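Local coordinates for protein member of DUF4221 family (Bacteroides vulgatus, PDB 3S9J) that is of unknown function but folds as a six-bladed beta-propeller, the scaffold of the DUF4221 family, at residues Y133-K141 against F201-L212; S28-E36 against F82-Q91. All coordinates share one frame; numbering follows the deposited sequence. Where two conformers were deposited one is given.

Contact 1 (Y133-K141 against F201-L212). With FMT (formic acid), chain H.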
# COMPACT_ATOMS: atom_id res chain seq x y z
N TYR A 133 3.67 -0.92 -1.36
CA TYR A 133 4.31 -0.04 -2.39
C TYR A 133 3.33 1.10 -2.68
O TYR A 133 3.72 2.26 -2.77
CB TYR A 133 4.62 -0.86 -3.63
CG TYR A 133 5.67 -0.29 -4.54
CD1 TYR A 133 6.99 -0.11 -4.08
CD2 TYR A 133 5.39 -0.04 -5.87
CE1 TYR A 133 8.00 0.35 -4.94
CE2 TYR A 133 6.41 0.43 -6.74
CZ TYR A 133 7.70 0.61 -6.26
OH TYR A 133 8.70 1.08 -7.10
N TYR A 134 2.03 0.75 -2.77
CA TYR A 134 0.96 1.64 -2.30
C TYR A 134 0.32 0.92 -1.11
O TYR A 134 0.21 -0.30 -1.10
CB TYR A 134 -0.06 1.97 -3.38
CG TYR A 134 -0.77 0.76 -3.97
CD1 TYR A 134 -0.21 0.03 -5.00
CD2 TYR A 134 -2.02 0.38 -3.52
CE1 TYR A 134 -0.86 -1.10 -5.55
CE2 TYR A 134 -2.67 -0.71 -4.06
CZ TYR A 134 -2.11 -1.45 -5.05
OH TYR A 134 -2.81 -2.53 -5.53
N ASN A 135 -0.11 1.67 -0.13
CA ASN A 135 -0.62 1.05 1.07
C ASN A 135 -1.90 0.24 0.72
O ASN A 135 -2.93 0.81 0.32
CB ASN A 135 -0.89 2.06 2.16
CG ASN A 135 -1.08 1.40 3.53
OD1 ASN A 135 -0.46 0.37 3.80
ND2 ASN A 135 -1.95 1.96 4.36
N ALA A 136 -1.81 -1.07 0.88
CA ALA A 136 -2.90 -2.00 0.60
C ALA A 136 -2.74 -3.21 1.54
O ALA A 136 -2.33 -4.28 1.13
CB ALA A 136 -2.85 -2.43 -0.83
N PRO A 137 -3.03 -3.01 2.82
CA PRO A 137 -2.56 -3.95 3.83
C PRO A 137 -3.39 -5.22 3.97
O PRO A 137 -2.99 -6.11 4.73
CB PRO A 137 -2.69 -3.15 5.13
CG PRO A 137 -3.81 -2.19 4.84
CD PRO A 137 -3.59 -1.79 3.43
N ALA A 138 -4.53 -5.26 3.29
CA ALA A 138 -5.62 -6.20 3.56
C ALA A 138 -6.07 -5.99 4.99
O ALA A 138 -5.51 -5.18 5.74
CB ALA A 138 -5.21 -7.64 3.31
N PHE A 139 -7.12 -6.71 5.40
CA PHE A 139 -7.55 -6.68 6.76
C PHE A 139 -8.34 -7.97 7.05
O PHE A 139 -8.77 -8.69 6.12
CB PHE A 139 -8.35 -5.42 7.12
CG PHE A 139 -9.62 -5.22 6.31
CD1 PHE A 139 -9.58 -4.56 5.09
CD2 PHE A 139 -10.85 -5.67 6.78
CE1 PHE A 139 -10.75 -4.38 4.34
CE2 PHE A 139 -12.03 -5.47 6.04
CZ PHE A 139 -11.97 -4.81 4.83
N ILE A 140 -8.44 -8.29 8.33
CA ILE A 140 -9.10 -9.53 8.77
C ILE A 140 -10.26 -9.15 9.66
O ILE A 140 -10.10 -8.41 10.64
CB ILE A 140 -8.12 -10.52 9.45
CG1 ILE A 140 -7.05 -10.96 8.44
CG2 ILE A 140 -8.87 -11.78 10.04
CD1 ILE A 140 -5.99 -11.89 8.98
N LYS A 141 -11.45 -9.62 9.29
CA LYS A 141 -12.66 -9.40 10.10
C LYS A 141 -13.39 -10.74 10.16
O LYS A 141 -13.61 -11.36 9.12
CB LYS A 141 -13.54 -8.30 9.48
CG LYS A 141 -14.81 -7.94 10.28
CD LYS A 141 -15.60 -6.74 9.66
CE LYS A 141 -16.81 -6.30 10.52
NZ LYS A 141 -17.54 -5.05 9.98
N PHE A 201 -6.52 2.58 -6.15
CA PHE A 201 -6.73 3.18 -4.85
C PHE A 201 -5.87 2.54 -3.79
O PHE A 201 -5.47 1.38 -3.93
CB PHE A 201 -8.20 3.13 -4.40
CG PHE A 201 -8.75 1.73 -4.15
CD1 PHE A 201 -9.32 1.00 -5.18
CD2 PHE A 201 -8.77 1.21 -2.87
CE1 PHE A 201 -9.88 -0.25 -4.95
CE2 PHE A 201 -9.33 -0.05 -2.62
CZ PHE A 201 -9.86 -0.78 -3.66
N SER A 202 -5.59 3.30 -2.75
CA SER A 202 -4.95 2.82 -1.54
C SER A 202 -6.02 2.73 -0.47
O SER A 202 -7.07 3.37 -0.55
CB SER A 202 -3.82 3.80 -1.14
OG SER A 202 -3.23 3.50 0.13
N TYR A 203 -5.79 1.91 0.55
CA TYR A 203 -6.78 1.80 1.63
C TYR A 203 -6.04 1.44 2.91
O TYR A 203 -4.91 0.97 2.89
CB TYR A 203 -7.88 0.77 1.30
CG TYR A 203 -7.39 -0.66 1.18
CD1 TYR A 203 -6.90 -1.14 -0.01
CD2 TYR A 203 -7.41 -1.51 2.27
CE1 TYR A 203 -6.41 -2.43 -0.15
CE2 TYR A 203 -6.95 -2.80 2.18
CZ TYR A 203 -6.43 -3.27 0.98
OH TYR A 203 -5.97 -4.54 0.86
N ASP A 204 -6.71 1.67 4.02
CA ASP A 204 -6.24 1.18 5.29
C ASP A 204 -7.44 0.85 6.15
O ASP A 204 -8.57 1.26 5.86
CB ASP A 204 -5.32 2.20 5.98
CG ASP A 204 -4.25 1.54 6.86
OD1 ASP A 204 -4.37 0.34 7.21
OD2 ASP A 204 -3.26 2.24 7.18
N TYR A 205 -7.19 0.08 7.20
CA TYR A 205 -8.25 -0.40 8.08
C TYR A 205 -7.93 -0.03 9.52
O TYR A 205 -6.87 -0.35 10.01
CB TYR A 205 -8.47 -1.90 7.94
CG TYR A 205 -9.79 -2.37 8.55
CD1 TYR A 205 -10.98 -2.21 7.86
CD2 TYR A 205 -9.85 -2.97 9.81
CE1 TYR A 205 -12.17 -2.61 8.40
CE2 TYR A 205 -11.05 -3.38 10.35
CZ TYR A 205 -12.20 -3.20 9.64
OH TYR A 205 -13.41 -3.63 10.15
N ASN A 206 -8.87 0.63 10.16
CA ASN A 206 -8.76 1.13 11.53
C ASN A 206 -9.51 0.13 12.41
O ASN A 206 -10.74 0.08 12.39
CB ASN A 206 -9.40 2.54 11.54
CG ASN A 206 -9.66 3.10 12.93
OD1 ASN A 206 -9.66 2.38 13.94
ND2 ASN A 206 -9.92 4.40 12.99
N TYR A 207 -8.77 -0.70 13.12
CA TYR A 207 -9.38 -1.77 13.93
C TYR A 207 -10.08 -1.23 15.17
O TYR A 207 -11.04 -1.83 15.64
CB TYR A 207 -8.36 -2.83 14.32
CG TYR A 207 -7.96 -3.74 13.16
CD1 TYR A 207 -8.75 -4.85 12.81
CD2 TYR A 207 -6.79 -3.52 12.44
CE1 TYR A 207 -8.40 -5.68 11.78
CE2 TYR A 207 -6.43 -4.35 11.38
CZ TYR A 207 -7.24 -5.44 11.07
OH TYR A 207 -6.90 -6.29 10.03
N LYS A 208 -9.60 -0.11 15.68
CA LYS A 208 -10.25 0.55 16.83
C LYS A 208 -11.73 0.82 16.55
O LYS A 208 -12.59 0.56 17.39
CB LYS A 208 -9.53 1.87 17.13
CG LYS A 208 -10.11 2.72 18.29
CD LYS A 208 -9.51 4.15 18.23
CE LYS A 208 -10.29 5.17 19.05
NZ LYS A 208 -9.75 5.27 20.43
N GLU A 209 -12.02 1.37 15.38
CA GLU A 209 -13.39 1.76 15.02
C GLU A 209 -14.02 0.83 13.99
O GLU A 209 -15.13 1.09 13.55
CB GLU A 209 -13.43 3.20 14.48
CG GLU A 209 -12.89 4.26 15.41
CD GLU A 209 -13.73 4.43 16.68
OE1 GLU A 209 -14.89 3.95 16.71
OE2 GLU A 209 -13.23 5.04 17.63
N SER A 210 -13.31 -0.23 13.61
CA SER A 210 -13.77 -1.16 12.57
C SER A 210 -14.17 -0.39 11.31
O SER A 210 -15.31 -0.46 10.81
CB SER A 210 -14.92 -2.04 13.12
OG SER A 210 -14.36 -2.99 14.00
N ARG A 211 -13.20 0.36 10.81
CA ARG A 211 -13.45 1.40 9.82
C ARG A 211 -12.45 1.29 8.66
O ARG A 211 -11.24 1.29 8.87
CB ARG A 211 -13.34 2.77 10.51
CG ARG A 211 -13.45 3.98 9.63
CD ARG A 211 -13.55 5.25 10.46
NE ARG A 211 -14.86 5.33 11.10
CZ ARG A 211 -15.14 6.00 12.21
NH1 ARG A 211 -14.20 6.68 12.85
NH2 ARG A 211 -16.38 5.97 12.68
N LEU A 212 -13.00 1.22 7.46
CA LEU A 212 -12.24 1.11 6.22
C LEU A 212 -12.22 2.48 5.57
O LEU A 212 -13.25 3.13 5.45
CB LEU A 212 -12.92 0.15 5.28
CG LEU A 212 -12.35 -0.02 3.87
CD1 LEU A 212 -10.91 -0.58 3.91
CD2 LEU A 212 -13.29 -0.95 3.06
C FMT H . -12.91 -6.28 12.84
O1 FMT H . -13.07 -5.18 12.31
O2 FMT H . -11.81 -6.82 13.00
O HOH W 1 -4.92 -4.55 8.28
O HOH W 2 -15.88 -2.79 9.34
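Two tyrosine hydroxyls of 201-212 accept from backbone N-H groups of 133-141. Y203 OH takes A138 N at 2.9 Å in a clearly bent bond. Y207 OH takes I140 N at 3.0 Å, much straighter at 165°. Between these bonds F139 lies on Y205 in an offset stack. The planes are 3° apart and the centroids 4.2 Å. F139 CG sits between the backbone N and the carbonyl carbon (chi1 60°), which lays the ring over Y205; CE1 also meets L212 CD1. P137 CD and A136 CA both sit over a face of the Y203 ring as CH-pi contacts. Strands 139-141 and 201-206 are the first strands of consecutive four-stranded sheets, so the contact joins two neighbouring blades of the propeller. At its start N135 O is gripped twice, by Y203 N and by S202 OG, the latter 2.7 Å away in the carbonyl plane. N135 ND2 makes a weak bond to D204 OD2 and a stronger one to I270 O of the next blade. At the far end Y205 OH donates to a formic acid O1 at 2.7 Å, and a water joins that hydroxyl to K141 NZ and S210 O.

Contact 2 (S28-E36 against F82-Q91). With FMT (formic acid), chain J; GOL (glycerol), chain T.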
# COMPACT_ATOMS: atom_id res chain seq x y z
N SER A 28 11.58 -3.41 -0.41
CA SER A 28 10.48 -4.33 -0.28
C SER A 28 9.20 -3.67 -0.72
O SER A 28 8.99 -2.50 -0.40
CB SER A 28 10.29 -4.75 1.18
OG SER A 28 9.13 -5.63 1.26
N LYS A 29 8.35 -4.42 -1.43
CA LYS A 29 7.02 -3.94 -1.81
C LYS A 29 5.93 -4.40 -0.85
O LYS A 29 4.76 -4.10 -1.07
CB LYS A 29 6.66 -4.39 -3.23
CG LYS A 29 7.57 -3.74 -4.29
CD LYS A 29 7.09 -4.06 -5.70
CE LYS A 29 7.89 -3.36 -6.78
NZ LYS A 29 7.44 -3.87 -8.16
N SER A 30 6.31 -5.09 0.22
CA SER A 30 5.34 -5.59 1.19
C SER A 30 6.00 -5.55 2.59
O SER A 30 6.49 -6.58 3.11
CB SER A 30 4.88 -6.97 0.81
OG SER A 30 3.80 -7.41 1.65
N MSE A 31 6.02 -4.35 3.16
CA MSE A 31 6.64 -4.13 4.46
C MSE A 31 5.62 -3.46 5.37
O MSE A 31 5.01 -2.48 5.00
CB MSE A 31 7.92 -3.26 4.40
CG MSE A 31 7.92 -2.15 3.49
SE MSE A 31 9.36 -0.93 4.21
CE MSE A 31 8.04 0.29 5.04
N PHE A 32 5.42 -4.06 6.53
CA PHE A 32 4.41 -3.60 7.47
C PHE A 32 4.93 -3.61 8.89
O PHE A 32 5.56 -4.58 9.32
CB PHE A 32 3.21 -4.53 7.44
CG PHE A 32 2.50 -4.60 6.10
CD1 PHE A 32 1.82 -3.51 5.61
CD2 PHE A 32 2.56 -5.76 5.32
CE1 PHE A 32 1.17 -3.58 4.38
CE2 PHE A 32 1.90 -5.86 4.12
CZ PHE A 32 1.20 -4.74 3.63
N GLN A 33 4.62 -2.58 9.64
CA GLN A 33 4.93 -2.53 11.06
C GLN A 33 3.91 -3.40 11.82
O GLN A 33 2.72 -3.43 11.48
CB GLN A 33 4.93 -1.08 11.55
CG GLN A 33 5.37 -0.86 12.99
CD GLN A 33 4.21 -0.87 14.00
OE1 GLN A 33 3.10 -1.28 13.68
NE2 GLN A 33 4.49 -0.40 15.23
N PHE A 34 4.40 -4.06 12.87
CA PHE A 34 3.56 -4.85 13.75
C PHE A 34 4.17 -4.92 15.15
O PHE A 34 5.35 -4.64 15.33
CB PHE A 34 3.31 -6.25 13.19
CG PHE A 34 4.51 -7.15 13.21
CD1 PHE A 34 5.45 -7.09 12.22
CD2 PHE A 34 4.66 -8.10 14.21
CE1 PHE A 34 6.56 -7.91 12.23
CE2 PHE A 34 5.75 -8.94 14.24
CZ PHE A 34 6.72 -8.87 13.22
N GLU A 35 3.32 -5.26 16.12
CA GLU A 35 3.73 -5.50 17.49
C GLU A 35 3.67 -6.97 17.81
O GLU A 35 2.76 -7.65 17.38
CB GLU A 35 2.82 -4.73 18.44
CG GLU A 35 2.85 -3.20 18.25
CD GLU A 35 3.33 -2.44 19.44
OE1 GLU A 35 3.67 -3.06 20.46
OE2 GLU A 35 3.35 -1.19 19.37
N GLU A 36 4.67 -7.43 18.57
CA GLU A 36 4.72 -8.79 19.05
C GLU A 36 5.56 -8.84 20.33
O GLU A 36 6.61 -8.21 20.43
CB GLU A 36 5.32 -9.72 18.00
CG GLU A 36 5.16 -11.21 18.34
CD GLU A 36 5.62 -12.17 17.25
OE1 GLU A 36 5.76 -11.74 16.08
OE2 GLU A 36 5.85 -13.38 17.56
N PHE A 82 4.23 -12.86 -3.67
CA PHE A 82 4.32 -11.43 -3.87
C PHE A 82 3.24 -10.74 -3.05
O PHE A 82 2.09 -10.56 -3.44
CB PHE A 82 4.36 -10.99 -5.33
CG PHE A 82 5.34 -9.88 -5.56
CD1 PHE A 82 6.65 -10.04 -5.14
CD2 PHE A 82 4.96 -8.68 -6.11
CE1 PHE A 82 7.58 -9.03 -5.28
CE2 PHE A 82 5.89 -7.68 -6.28
CZ PHE A 82 7.21 -7.87 -5.84
N GLY A 83 3.66 -10.40 -1.85
CA GLY A 83 2.80 -9.82 -0.85
C GLY A 83 2.73 -10.77 0.34
O GLY A 83 2.49 -11.97 0.20
N SER A 84 2.90 -10.21 1.53
CA SER A 84 2.88 -10.99 2.77
C SER A 84 2.61 -10.07 3.93
O SER A 84 3.03 -8.90 3.93
CB SER A 84 4.18 -11.78 2.95
OG SER A 84 5.30 -10.91 2.96
N ARG A 85 1.90 -10.57 4.94
CA ARG A 85 1.46 -9.73 6.01
C ARG A 85 1.42 -10.44 7.35
O ARG A 85 0.94 -11.58 7.42
CB ARG A 85 0.06 -9.20 5.69
CG ARG A 85 -0.99 -10.26 5.64
CD ARG A 85 -2.34 -9.77 5.17
NE ARG A 85 -2.88 -8.63 5.86
CZ ARG A 85 -3.42 -8.61 7.08
NH1 ARG A 85 -3.47 -9.68 7.88
NH2 ARG A 85 -3.94 -7.49 7.52
N PRO A 86 1.89 -9.77 8.40
CA PRO A 86 1.72 -10.30 9.77
C PRO A 86 0.23 -10.30 10.09
O PRO A 86 -0.46 -9.31 9.81
CB PRO A 86 2.46 -9.29 10.64
CG PRO A 86 2.56 -8.04 9.87
CD PRO A 86 2.47 -8.42 8.38
N SER A 87 -0.26 -11.40 10.64
CA SER A 87 -1.70 -11.62 10.71
C SER A 87 -2.13 -12.16 12.10
O SER A 87 -2.76 -13.23 12.18
CB SER A 87 -2.13 -12.58 9.60
OG SER A 87 -1.87 -12.03 8.32
N PRO A 88 -1.85 -11.39 13.18
CA PRO A 88 -1.34 -10.01 13.22
C PRO A 88 0.14 -9.85 13.49
O PRO A 88 0.63 -8.73 13.50
CB PRO A 88 -2.12 -9.41 14.39
CG PRO A 88 -2.21 -10.56 15.36
CD PRO A 88 -2.41 -11.79 14.50
N ASP A 89 0.82 -10.96 13.74
CA ASP A 89 2.25 -10.93 14.04
C ASP A 89 2.97 -11.99 13.23
O ASP A 89 2.40 -12.51 12.27
CB ASP A 89 2.48 -11.06 15.55
CG ASP A 89 1.95 -12.37 16.14
OD1 ASP A 89 1.83 -13.38 15.45
OD2 ASP A 89 1.64 -12.38 17.35
N SER A 90 4.21 -12.31 13.58
CA SER A 90 5.03 -13.20 12.74
C SER A 90 4.73 -14.67 12.95
O SER A 90 5.25 -15.50 12.22
CB SER A 90 6.51 -12.96 13.00
OG SER A 90 6.88 -13.37 14.31
N GLN A 91 3.86 -15.00 13.90
CA GLN A 91 3.54 -16.41 14.15
C GLN A 91 2.56 -16.99 13.17
O GLN A 91 2.46 -18.23 13.02
CB GLN A 91 2.99 -16.57 15.58
CG GLN A 91 3.97 -16.14 16.67
CD GLN A 91 5.34 -16.81 16.55
OE1 GLN A 91 5.44 -18.03 16.38
NE2 GLN A 91 6.39 -16.02 16.60
C FMT J . -4.41 -8.17 11.07
O1 FMT J . -4.25 -7.19 10.33
O2 FMT J . -4.22 -9.34 10.71
C1 GOL T . 11.12 -11.55 17.46
O1 GOL T . 12.01 -12.14 16.54
C2 GOL T . 9.66 -11.76 17.10
O2 GOL T . 9.47 -13.11 16.78
C3 GOL T . 9.13 -10.80 16.03
O3 GOL T . 8.83 -11.45 14.81
O HOH W 3 1.03 -10.28 18.67
O HOH W 4 0.15 -7.85 16.72
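Strands 31-36 and 84-86 run in the same direction, their axes 4° apart and 7.3 Å away at the closest. That spacing is too wide for a shared sheet. Each is the first, outermost strand of its own four-stranded antiparallel blade, and the gap is filled by side chains. At the start of the pair, S84 N donates to S30 OG at 2.9 Å and 165°. Next, the F32 ring turns its edge to S84 O, which lies 3.2 Å from CE2. P86 packs between the two phenylalanines: its CD meets F32 CD2, while its CB lies over a face of F34 as a CH-pi contact. Further along, E36 reaches across with an extended chain, CG anti to the backbone N (chi1 -169°). S90 OG donates to the syn lone pair of E36 OE1 at 2.7 Å. S90 N reaches the same oxygen from above the carboxylate plane. Q91 NE2 takes the syn lone pair of E36 OE2 at 2.9 Å. The D89 carboxylate stacks beside that of E36, with OD1 4.3 Å from E36 OE1, and its OD1 accepts from Q91 N in an Asx turn. K66 NZ bonds S90 OG. Three donors on buried E36 probably stabilise its negative charge and offset the nearby charge of D89.

How the contacts relate
Along the chain, both segments of contact 2 precede those of contact 1. Their centres lie about 13 Å apart. Each joins the first strands of successive four-stranded blades: 31-36 with 84-86 in contact 2, 139-141 with 201-206 in contact 1. The blades follow one another as 31-69, 84-117, 139-183 and 201-235; contact 2 joins the first two of these and contact 1 the last two. The contacts are two interfaces of the same propeller ring. R85 bridges them: its NE probably bonds P137 O at 2.8 Å, and its NH1 packs on I140 CD1. K29 CG also packs on Y133 CD1. Four consecutive blades are thereby tied together near the middle of the propeller.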